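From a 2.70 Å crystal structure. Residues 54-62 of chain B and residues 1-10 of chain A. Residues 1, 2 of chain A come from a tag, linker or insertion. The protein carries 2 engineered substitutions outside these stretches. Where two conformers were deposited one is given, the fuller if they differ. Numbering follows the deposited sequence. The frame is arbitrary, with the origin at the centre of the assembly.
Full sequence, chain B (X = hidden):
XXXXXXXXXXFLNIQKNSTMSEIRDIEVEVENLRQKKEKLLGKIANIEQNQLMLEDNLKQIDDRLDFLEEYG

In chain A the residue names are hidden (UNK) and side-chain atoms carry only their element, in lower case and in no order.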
ATOM      1  N   LEU B  54      24.553  23.461  -2.973  1.00 73.66           N
ATOM      2  CA  LEU B  54      25.806  23.217  -3.626  1.00 74.88           C
ATOM      3  C   LEU B  54      25.784  23.951  -4.956  1.00 76.29           C
ATOM      4  O   LEU B  54      26.528  24.903  -5.083  1.00 76.58           O
ATOM      5  CB  LEU B  54      26.079  21.722  -3.784  1.00 74.76           C
ATOM      6  CG  LEU B  54      26.207  20.904  -2.492  1.00 74.26           C
ATOM      7  CD1 LEU B  54      26.693  19.499  -2.804  1.00 73.41           C
ATOM      8  CD2 LEU B  54      27.111  21.572  -1.467  1.00 73.15           C
ATOM      9  N   GLU B  55      24.920  23.548  -5.908  1.00 77.58           N
ATOM     10  CA  GLU B  55      24.752  24.221  -7.220  0.50 78.32           C
ATOM     11  C   GLU B  55      24.842  25.744  -7.117  1.00 79.05           C
ATOM     12  O   GLU B  55      25.186  26.418  -8.090  1.00 78.94           O
ATOM     13  CB  GLU B  55      23.412  23.838  -7.860  0.50 78.13           C
ATOM     14  CG  GLU B  55      23.231  24.337  -9.288  0.50 78.44           C
ATOM     15  CD  GLU B  55      21.776  24.640  -9.643  0.50 78.78           C
ATOM     16  OE1 GLU B  55      20.868  24.215  -8.896  0.50 78.82           O
ATOM     17  OE2 GLU B  55      21.542  25.304 -10.679  0.50 78.11           O
ATOM     18  N   ASP B  56      24.491  26.260  -5.929  1.00 80.42           N
ATOM     19  CA  ASP B  56      24.661  27.671  -5.561  0.50 81.44           C
ATOM     20  C   ASP B  56      26.136  28.035  -5.615  1.00 82.33           C
ATOM     21  O   ASP B  56      26.551  28.890  -6.402  1.00 82.86           O
ATOM     22  CB  ASP B  56      24.113  27.930  -4.146  0.50 81.17           C
ATOM     23  CG  ASP B  56      24.949  28.931  -3.365  0.50 80.42           C
ATOM     24  OD1 ASP B  56      24.811  30.142  -3.624  0.50 79.30           O
ATOM     25  OD2 ASP B  56      25.751  28.498  -2.504  0.50 79.71           O
ATOM     26  N   ASN B  57      26.909  27.374  -4.757  1.00 83.69           N
ATOM     27  CA  ASN B  57      28.339  27.570  -4.635  1.00 85.65           C
ATOM     28  C   ASN B  57      29.119  27.415  -5.952  1.00 86.97           C
ATOM     29  O   ASN B  57      30.041  28.185  -6.220  1.00 86.87           O
ATOM     30  CB  ASN B  57      28.853  26.575  -3.616  1.00 85.46           C
ATOM     31  CG  ASN B  57      29.789  27.193  -2.649  1.00 86.02           C
ATOM     32  OD1 ASN B  57      30.920  26.721  -2.477  1.00 85.64           O
ATOM     33  ND2 ASN B  57      29.331  28.262  -1.985  1.00 86.23           N
ATOM     34  N   LEU B  58      28.722  26.426  -6.759  1.00 88.92           N
ATOM     35  CA  LEU B  58      29.371  26.090  -8.020  1.00 90.97           C
ATOM     36  C   LEU B  58      29.275  27.236  -8.982  1.00 92.59           C
ATOM     37  O   LEU B  58      30.287  27.685  -9.517  1.00 93.41           O
ATOM     38  CB  LEU B  58      28.736  24.851  -8.671  1.00 90.92           C
ATOM     39  CG  LEU B  58      29.241  24.380 -10.052  1.00 90.91           C
ATOM     40  CD1 LEU B  58      30.616  23.690  -9.978  1.00 90.89           C
ATOM     41  CD2 LEU B  58      28.226  23.467 -10.727  1.00 90.37           C
ATOM     42  N   LYS B  59      28.059  27.704  -9.223  1.00 94.40           N
ATOM     43  CA  LYS B  59      27.867  28.757 -10.218  1.00 96.19           C
ATOM     44  C   LYS B  59      28.129  30.179  -9.662  1.00 97.02           C
ATOM     45  O   LYS B  59      28.123  31.152 -10.415  1.00 97.18           O
ATOM     46  CB  LYS B  59      26.530  28.578 -10.959  1.00 96.38           C
ATOM     47  CG  LYS B  59      26.562  27.388 -11.953  1.00 97.42           C
ATOM     48  CD  LYS B  59      25.446  26.357 -11.684  1.00 98.82           C
ATOM     49  CE  LYS B  59      25.555  25.145 -12.624  1.00 99.15           C
ATOM     50  NZ  LYS B  59      24.553  24.077 -12.321  1.00 98.99           N
ATOM     51  N   GLN B  60      28.397  30.277  -8.357  1.00 98.13           N
ATOM     52  CA  GLN B  60      29.000  31.477  -7.771  1.00 99.32           C
ATOM     53  C   GLN B  60      30.505  31.481  -8.018  1.00100.17           C
ATOM     54  O   GLN B  60      31.096  32.527  -8.303  1.00100.30           O
ATOM     55  CB  GLN B  60      28.708  31.579  -6.275  1.00 99.23           C
ATOM     56  CG  GLN B  60      27.348  32.202  -5.966  1.00100.19           C
ATOM     57  CD  GLN B  60      27.075  32.364  -4.474  1.00100.97           C
ATOM     58  OE1 GLN B  60      27.531  31.566  -3.649  1.00101.45           O
ATOM     59  NE2 GLN B  60      26.315  33.399  -4.125  1.00100.77           N
ATOM     60  N   ILE B  61      31.121  30.305  -7.922  1.00101.28           N
ATOM     61  CA  ILE B  61      32.542  30.172  -8.226  1.00102.32           C
ATOM     62  C   ILE B  61      32.785  30.093  -9.725  1.00102.98           C
ATOM     63  O   ILE B  61      33.917  30.239 -10.164  1.00103.19           O
ATOM     64  CB  ILE B  61      33.228  28.963  -7.498  1.00102.39           C
ATOM     65  CG1 ILE B  61      32.819  27.619  -8.138  1.00102.33           C
ATOM     66  CG2 ILE B  61      33.027  29.052  -5.952  1.00102.61           C
ATOM     67  CD1 ILE B  61      33.369  26.362  -7.462  1.00102.06           C
ATOM     68  N   ASP B  62      31.727  29.890 -10.507  1.00104.02           N
ATOM     69  CA  ASP B  62      31.874  29.730 -11.960  1.00105.39           C
ATOM     70  C   ASP B  62      32.089  31.066 -12.692  1.00106.07           C
ATOM     71  O   ASP B  62      31.998  31.144 -13.932  1.00106.21           O
ATOM     72  CB  ASP B  62      30.703  28.939 -12.559  1.00105.52           C
ATOM     73  CG  ASP B  62      31.168  27.842 -13.518  1.00106.29           C
ATOM     74  OD1 ASP B  62      31.993  26.984 -13.115  1.00105.75           O
ATOM     75  OD2 ASP B  62      30.699  27.835 -14.677  1.00107.28           O
TER
ATOM     76  N   UNK A   1      36.676  23.025  -4.504  1.00 53.78           N
ATOM     77  CA  UNK A   1      36.566  23.733  -5.813  1.00 53.64           C
ATOM     78  C   UNK A   1      35.540  23.056  -6.707  1.00 53.33           C
ATOM     79  O   UNK A   1      34.816  22.186  -6.247  1.00 53.42           O
ATOM     80  N   UNK A   2      35.490  23.432  -7.995  1.00 53.14           N
ATOM     81  CA  UNK A   2      34.428  22.938  -8.893  1.00 52.88           C
ATOM     82  C   UNK A   2      34.422  21.405  -9.055  1.00 52.34           C
ATOM     83  O   UNK A   2      33.372  20.816  -9.320  1.00 52.05           O
ATOM     84  c   UNK A   2      36.278  23.749 -10.200  1.00 53.50           C
ATOM     85  c   UNK A   2      34.760  23.610 -10.237  1.00 52.93           C
ATOM     86  c   UNK A   2      36.577  24.105  -8.740  1.00 53.12           C
ATOM     87  N   UNK A   3      35.578  20.766  -8.912  1.00 51.88           N
ATOM     88  CA  UNK A   3      35.613  19.328  -9.014  1.00 51.72           C
ATOM     89  C   UNK A   3      34.928  18.761  -7.791  1.00 51.74           C
ATOM     90  O   UNK A   3      33.955  18.028  -7.916  1.00 52.14           O
ATOM     91  o   UNK A   3      36.583  17.659 -11.889  1.00 52.08           O
ATOM     92  c   UNK A   3      36.259  17.128 -10.841  1.00 51.97           C
ATOM     93  c   UNK A   3      37.029  18.796  -9.146  1.00 51.19           C
ATOM     94  c   UNK A   3      37.057  17.363  -9.572  1.00 51.93           C
ATOM     95  n   UNK A   3      35.208  16.329 -10.744  1.00 53.60           N
ATOM     96  N   UNK A   4      35.420  19.128  -6.614  1.00 51.62           N
ATOM     97  CA  UNK A   4      34.814  18.734  -5.359  1.00 51.91           C
ATOM     98  C   UNK A   4      33.300  18.896  -5.380  1.00 51.85           C
ATOM     99  O   UNK A   4      32.577  18.027  -4.926  1.00 52.58           O
ATOM    100  c   UNK A   4      35.403  19.537  -4.209  1.00 51.78           C
ATOM    101  c   UNK A   4      34.354  19.841  -3.136  1.00 52.73           C
ATOM    102  o   UNK A   4      36.450  18.769  -3.622  1.00 53.18           O
ATOM    103  N   UNK A   5      32.835  20.006  -5.929  1.00 51.62           N
ATOM    104  CA  UNK A   5      31.420  20.309  -6.025  0.50 51.29           C
ATOM    105  C   UNK A   5      30.739  19.417  -7.042  1.00 51.21           C
ATOM    106  O   UNK A   5      29.591  19.072  -6.888  1.00 52.21           O
ATOM    107  c   UNK A   5      31.227  21.765  -6.424  0.50 51.05           C
ATOM    108  c   UNK A   5      28.837  22.321  -6.850  0.50 51.24           C
ATOM    109  c   UNK A   5      30.228  23.782  -5.396  0.50 52.29           C
ATOM    110  c   UNK A   5      29.958  22.372  -5.853  0.50 51.42           C
ATOM    111  N   UNK A   6      31.441  19.061  -8.106  1.00 50.73           N
ATOM    112  CA  UNK A   6      30.814  18.218  -9.115  1.00 50.17           C
ATOM    113  C   UNK A   6      30.715  16.769  -8.609  1.00 49.94           C
ATOM    114  O   UNK A   6      29.656  16.151  -8.695  1.00 49.80           O
ATOM    115  c   UNK A   6      31.474  18.380 -10.505  1.00 50.18           C
ATOM    116  c   UNK A   6      30.916  19.625 -11.183  1.00 50.07           C
ATOM    117  c   UNK A   6      31.239  17.165 -11.375  1.00 50.17           C
ATOM    118  N   UNK A   7      31.819  16.259  -8.066  1.00 49.33           N
ATOM    119  CA  UNK A   7      31.854  14.990  -7.362  1.00 49.03           C
ATOM    120  C   UNK A   7      30.783  14.843  -6.291  1.00 49.32           C
ATOM    121  O   UNK A   7      30.265  13.751  -6.060  1.00 49.66           O
ATOM    122  o   UNK A   7      34.113  14.611  -8.870  1.00 46.42           O
ATOM    123  c   UNK A   7      34.336  14.707  -7.668  1.00 48.26           C
ATOM    124  n   UNK A   7      35.562  14.715  -7.162  1.00 47.80           N
ATOM    125  c   UNK A   7      33.207  14.827  -6.682  1.00 48.70           C
ATOM    126  N   UNK A   8      30.485  15.937  -5.608  1.00 49.38           N
ATOM    127  CA  UNK A   8      29.534  15.902  -4.527  1.00 49.35           C
ATOM    128  C   UNK A   8      28.127  15.850  -5.055  1.00 50.33           C
ATOM    129  O   UNK A   8      27.354  15.014  -4.616  1.00 50.47           O
ATOM    130  c   UNK A   8      29.731  17.060  -3.571  1.00 48.48           C
ATOM    131  o   UNK A   8      30.601  16.636  -2.544  1.00 47.96           O
ATOM    132  N   UNK A   9      27.792  16.717  -6.005  1.00 51.38           N
ATOM    133  CA  UNK A   9      26.471  16.694  -6.602  1.00 52.86           C
ATOM    134  C   UNK A   9      26.166  15.307  -7.188  1.00 54.05           C
ATOM    135  O   UNK A   9      25.092  14.752  -6.964  1.00 54.99           O
ATOM    136  c   UNK A   9      26.322  17.794  -7.653  1.00 52.71           C
ATOM    137  c   UNK A   9      26.261  19.243  -7.139  1.00 54.20           C
ATOM    138  c   UNK A   9      26.629  20.249  -8.223  1.00 54.22           C
ATOM    139  c   UNK A   9      24.903  19.590  -6.559  1.00 55.39           C
ATOM    140  N   UNK A  10      27.125  14.730  -7.900  1.00 55.11           N
ATOM    141  CA  UNK A  10      26.946  13.435  -8.524  1.00 55.86           C
ATOM    142  C   UNK A  10      26.655  12.345  -7.504  1.00 55.22           C
ATOM    143  O   UNK A  10      25.760  11.543  -7.703  1.00 55.68           O
ATOM    144  o   UNK A  10      29.930  10.153 -10.303  1.00 70.06           O
ATOM    145  o   UNK A  10      30.211  12.242 -11.078  1.00 69.10           O
ATOM    146  c   UNK A  10      28.192  13.093  -9.318  1.00 56.66           C
ATOM    147  c   UNK A  10      29.535  11.343 -10.488  1.00 67.74           C
ATOM    148  c   UNK A  10      28.168  11.726  -9.953  1.00 61.32           C
TER

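Position 1 has no side-chain atoms, and its backbone C lies 4.0 Å from Ile B61 CD1. A residue with nothing beyond CA is glycine: Gly A1, a tag residue, so its presence is no choice of nature.

Position 2 carries three carbons that close a ring onto its own backbone N. That N is 3.7 Å from Ile B61 CD1, and its CB is 4.2 Å from Leu B58 CD1. The ring makes it proline, Pro A2, also from the tag; within the first helical turn its N needs no hydrogen bond to an earlier turn.

Position 3 has three carbons, the third bearing one oxygen and one nitrogen, and it points away from chain B. A carboxamide on three carbons is glutamine, Gln A3.

Position 4 has one carbon carrying an oxygen and a second carbon, with nothing of chain B within reach. This is threonine, Thr A4.

Position 5 has four carbons forked at the second, points toward chain B and is buried. One fork tip comes to 3.1 Å from Leu B58 CB, too short to press, and the other to 3.6 Å from Asn B57 CB. The fork after a single CH2 gives leucine, Leu A5.

Position 6 has three carbons, two of them on CB; one of these is 4.3 Å from Leu B58 CD1. Branching at CB without a further carbon is valine, Val A6.

Position 7 has two carbons, the second with one oxygen and one nitrogen, far from chain B. It is asparagine, Asn A7, whose OD1 accepts a hydrogen bond from Gln A3 NE2 at 2.8 Å, one turn back along the outer surface.

Position 8 has one carbon and one oxygen, its CB 4.0 Å from Leu B54 CD1. That is serine, Ser A8.

Position 9 has four carbons forked at the second, one tip 3.7 Å from Leu B54 CB. It is leucine again, Leu A9.

Position 10 has three carbons, the third with two oxygens, out of reach: glutamate, Glu A10.

The contact is a nearly antiparallel helix pair, axes 9.8 Å apart at closest approach and 152° between their directions. Leu B58 is the knob, seated among Pro A2, Leu A5, Val A6 and Leu A9, while Leu B54 and Ile B61 extend the apolar stripe. No hydrogen bond crosses between the stretches; apolar packing holds them, and the polar residues at 3, 7 and 10 stay outside it.

Chain A (1-10) GPQTLVNSLE
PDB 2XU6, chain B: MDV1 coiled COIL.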